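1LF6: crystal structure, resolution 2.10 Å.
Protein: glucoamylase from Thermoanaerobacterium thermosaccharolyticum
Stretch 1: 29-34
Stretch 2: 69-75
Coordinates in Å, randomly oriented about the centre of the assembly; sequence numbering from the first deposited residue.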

ATOM      1  N   GLU A  29      12.797  13.968 -18.111  1.00 38.90           N
ATOM      2  CA  GLU A  29      11.699  13.545 -17.270  1.00 39.59           C
ATOM      3  C   GLU A  29      12.094  12.200 -16.638  1.00 37.80           C
ATOM      4  O   GLU A  29      13.007  11.525 -17.082  1.00 37.51           O
ATOM      5  N   ASP A  30      11.468  12.039 -15.532  1.00 35.96           N
ATOM      6  CA  ASP A  30      11.821  10.959 -14.576  1.00 34.68           C
ATOM      7  C   ASP A  30      10.554  10.150 -14.350  1.00 35.30           C
ATOM      8  O   ASP A  30       9.462  10.459 -14.896  1.00 34.35           O
ATOM      9  N   THR A  31      10.621   9.231 -13.444  1.00 36.20           N
ATOM     10  CA  THR A  31       9.645   8.208 -13.157  1.00 36.57           C
ATOM     11  C   THR A  31       9.692   7.879 -11.688  1.00 34.41           C
ATOM     12  O   THR A  31      10.766   8.081 -11.068  1.00 34.82           O
ATOM     13  N   TRP A  32       8.703   7.221 -11.151  1.00 33.30           N
ATOM     14  CA  TRP A  32       8.816   6.820  -9.729  1.00 31.32           C
ATOM     15  C   TRP A  32       9.581   5.521  -9.644  1.00 30.80           C
ATOM     16  O   TRP A  32       9.894   4.865 -10.630  1.00 31.61           O
ATOM     17  N   ALA A  33       9.830   5.099  -8.413  1.00 28.99           N
ATOM     18  CA  ALA A  33      10.526   3.844  -8.143  1.00 27.51           C
ATOM     19  C   ALA A  33       9.619   2.618  -8.243  1.00 25.40           C
ATOM     20  O   ALA A  33       8.393   2.726  -8.233  1.00 25.20           O
ATOM     21  N   SER A  34      10.243   1.448  -8.338  1.00 23.50           N
ATOM     22  CA  SER A  34       9.515   0.193  -8.419  1.00 21.04           C
ATOM     23  C   SER A  34       8.551   0.102  -7.237  1.00 20.95           C
ATOM     24  O   SER A  34       8.907   0.450  -6.105  1.00 20.00           O
ATOM     25  N   THR A  69       1.671  12.574   0.250  1.00 22.26           N
ATOM     26  CA  THR A  69       2.571  13.586  -0.295  1.00 21.87           C
ATOM     27  C   THR A  69       3.996  13.039  -0.380  1.00 23.42           C
ATOM     28  O   THR A  69       4.770  13.122   0.580  1.00 23.47           O
ATOM     29  N   ALA A  70       4.328  12.451  -1.526  1.00 23.45           N
ATOM     30  CA  ALA A  70       5.659  11.909  -1.746  1.00 22.72           C
ATOM     31  C   ALA A  70       6.538  13.090  -2.139  1.00 23.01           C
ATOM     32  O   ALA A  70       6.124  13.952  -2.912  1.00 24.43           O
ATOM     33  N   ASP A  71       7.748  13.130  -1.599  1.00 23.63           N
ATOM     34  CA  ASP A  71       8.666  14.227  -1.872  1.00 22.84           C
ATOM     35  C   ASP A  71       9.995  13.733  -2.403  1.00 23.08           C
ATOM     36  O   ASP A  71      10.808  14.517  -2.889  1.00 23.23           O
ATOM     37  N   VAL A  72      10.211  12.428  -2.306  1.00 23.28           N
ATOM     38  CA  VAL A  72      11.461  11.829  -2.740  1.00 22.15           C
ATOM     39  C   VAL A  72      11.234  10.624  -3.646  1.00 22.38           C
ATOM     40  O   VAL A  72      10.304   9.848  -3.439  1.00 22.88           O
ATOM     41  N   LYS A  73      12.085  10.471  -4.653  1.00 21.21           N
ATOM     42  CA  LYS A  73      11.961   9.342  -5.560  1.00 23.12           C
ATOM     43  C   LYS A  73      12.927   8.256  -5.099  1.00 25.02           C
ATOM     44  O   LYS A  73      12.564   7.081  -5.014  1.00 23.96           O
ATOM     45  N   GLU A  74      14.155   8.665  -4.785  1.00 25.71           N
ATOM     46  CA  GLU A  74      15.187   7.743  -4.331  1.00 27.76           C
ATOM     47  C   GLU A  74      16.361   8.424  -3.639  1.00 28.41           C
ATOM     48  O   GLU A  74      16.565   9.630  -3.756  1.00 26.67           O
ATOM     49  N   ILE A  75      17.128   7.610  -2.923  1.00 29.29           N
ATOM     50  CA  ILE A  75      18.340   8.033  -2.230  1.00 29.87           C
ATOM     51  C   ILE A  75      19.199   6.777  -2.305  1.00 30.23           C
ATOM     52  O   ILE A  75      18.972   5.817  -1.566  1.00 29.57           O
TER

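Which side chain does most to join the two stretches? Lys73 does, with more of its surface covered by the other stretch than any other residue here. It sits at the corner where the second stretch turns, its CA 5.8 Å from the CA of Trp32, the nearest pair of CA atoms across the stretches. Its CA-to-CB bond points sideways, and the long chain beyond it makes the close contacts with Thr31 and Trp32. With chi1 at t, chi2 off the usual wells at -94°, and chi3 and chi4 both t, that chain passes across the first stretch. Its CE lies 2.9 Å from Thr31 O, a tight carbon-to-oxygen approach, and 3.8 Å from Trp32 C.

How do the apolar groups pack? Trp32 starts out pointing away from the second stretch, but its m rotamer, with chi2 at 99°, brings the far side of the indole back. There CZ3 of Trp32 lies 4.1 Å from CB of Ala70, whose short side chain points toward the first stretch. The same CZ3 is 3.8 Å from Val72 O, which meets the ring at its edge, near the ring plane. Closer to the backbone, Trp32 CE3 lies 4.4 Å from Lys73 CG, so the lysine's aliphatic part also borders the indole. Ala33 points toward the second stretch, its CB 3.9 Å from Lys73 O and 4.3 Å from Glu74 CG; this methyl packs against backbone and the aliphatic part of a charged side chain.

Where does the lysine's charge find its partner? The salt bridge stays within the second stretch: Lys73 NZ is 3.0 Å from Glu74 OE1, with a weak hydrogen bond as part of the pairing. Glu74 starts sideways, and its m, t arrangement at chi1 and chi2 brings its end nearer the first stretch. Across the contact, Asp30, chi1 t, points its CA-to-CB bond toward the second stretch, yet its OD1 remains 4.3 Å from Lys73 NZ, beyond a salt bridge. The opposite charges can still favour one another at that distance, while Asp30 OD2 is hydrogen-bonded elsewhere in the structure.

Do hydrogen bonds stitch the stretches together? None crosses between them. Thr31, chi1 t, points sideways, and its OG1 is hydrogen-bonded elsewhere in the structure; its carbonyl oxygen is the atom that meets Lys73 CE. The contact therefore rests on close packing, supplemented by the nearby opposite charges of Asp30 and Lys73.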

ATOM      1  CB  GLU A  29      10.424  13.370 -18.086  1.00 42.48           C
ATOM      2  CG  GLU A  29       9.795  14.676 -18.557  1.00 47.92           C
ATOM      3  CD  GLU A  29       8.532  14.459 -19.369  1.00 50.25           C
ATOM      4  OE1 GLU A  29       7.900  15.456 -19.775  1.00 50.74           O
ATOM      5  OE2 GLU A  29       8.176  13.279 -19.587  1.00 51.79           O
ATOM      6  CB  ASP A  30      12.400  11.609 -13.348  1.00 28.32           C
ATOM      7  CG  ASP A  30      13.237  10.814 -12.417  1.00 26.97           C
ATOM      8  OD1 ASP A  30      13.708   9.689 -12.638  1.00 25.76           O
ATOM      9  OD2 ASP A  30      13.566  11.396 -11.327  1.00  7.71           O
ATOM     10  CB  THR A  31       9.951   6.974 -14.043  1.00 38.06           C
ATOM     11  OG1 THR A  31       8.839   6.125 -14.200  1.00 41.19           O
ATOM     12  CG2 THR A  31      11.222   6.259 -13.716  1.00 41.56           C
ATOM     13  CB  TRP A  32       7.426   6.739  -9.119  1.00 30.64           C
ATOM     14  CG  TRP A  32       6.748   8.088  -9.005  1.00 31.39           C
ATOM     15  CD1 TRP A  32       5.819   8.544  -9.912  1.00 31.72           C
ATOM     16  CD2 TRP A  32       6.998   9.138  -8.088  1.00 30.96           C
ATOM     17  NE1 TRP A  32       5.434   9.811  -9.559  1.00 31.89           N
ATOM     18  CE2 TRP A  32       6.133  10.202  -8.442  1.00 31.22           C
ATOM     19  CE3 TRP A  32       7.827   9.273  -6.970  1.00 29.80           C
ATOM     20  CZ2 TRP A  32       6.107  11.394  -7.732  1.00 30.38           C
ATOM     21  CZ3 TRP A  32       7.786  10.454  -6.262  1.00 30.19           C
ATOM     22  CH2 TRP A  32       6.934  11.497  -6.649  1.00 30.02           C
ATOM     23  CB  ALA A  33      11.169   3.898  -6.752  1.00 26.91           C
ATOM     24  CB  SER A  34      10.490  -0.983  -8.375  1.00 19.90           C
ATOM     25  OG  SER A  34       9.798  -2.211  -8.263  1.00 20.85           O
ATOM     26  CB  THR A  69       2.571  14.866   0.569  1.00 20.79           C
ATOM     27  OG1 THR A  69       1.222  15.296   0.776  1.00 22.00           O
ATOM     28  CG2 THR A  69       3.334  15.993  -0.137  1.00 21.35           C
ATOM     29  CB  ALA A  70       5.631  10.874  -2.857  1.00 21.01           C
ATOM     30  CB  ASP A  71       8.919  15.015  -0.589  1.00 22.80           C
ATOM     31  CG  ASP A  71       7.659  15.598  -0.006  1.00 22.87           C
ATOM     32  OD1 ASP A  71       7.330  15.264   1.151  1.00 25.12           O
ATOM     33  OD2 ASP A  71       6.996  16.393  -0.703  1.00 24.33           O
ATOM     34  CB  VAL A  72      12.281  11.377  -1.509  1.00 21.26           C
ATOM     35  CG1 VAL A  72      13.595  10.757  -1.946  1.00 19.92           C
ATOM     36  CG2 VAL A  72      12.517  12.563  -0.584  1.00 20.03           C
ATOM     37  CB  LYS A  73      12.281   9.780  -6.991  1.00 24.45           C
ATOM     38  CG  LYS A  73      12.026   8.723  -8.059  1.00 25.50           C
ATOM     39  CD  LYS A  73      13.271   7.919  -8.377  1.00 27.43           C
ATOM     40  CE  LYS A  73      13.039   6.992  -9.565  1.00 27.85           C
ATOM     41  NZ  LYS A  73      14.287   6.294  -9.985  1.00 30.21           N
ATOM     42  CB  GLU A  74      15.771   6.954  -5.500  1.00 29.88           C
ATOM     43  CG  GLU A  74      14.892   5.890  -6.092  1.00 34.29           C
ATOM     44  CD  GLU A  74      15.684   4.995  -7.020  1.00 37.46           C
ATOM     45  OE1 GLU A  74      16.361   5.541  -7.920  1.00 36.11           O
ATOM     46  OE2 GLU A  74      15.635   3.754  -6.848  1.00 38.10           O
ATOM     47  CB  ILE A  75      18.094   8.379  -0.748  1.00 31.44           C
ATOM     48  CG1 ILE A  75      17.073   9.509  -0.626  1.00 31.80           C
ATOM     49  CG2 ILE A  75      19.406   8.820  -0.104  1.00 32.05           C
ATOM     50  CD1 ILE A  75      16.706   9.858   0.811  1.00 31.65           C
TER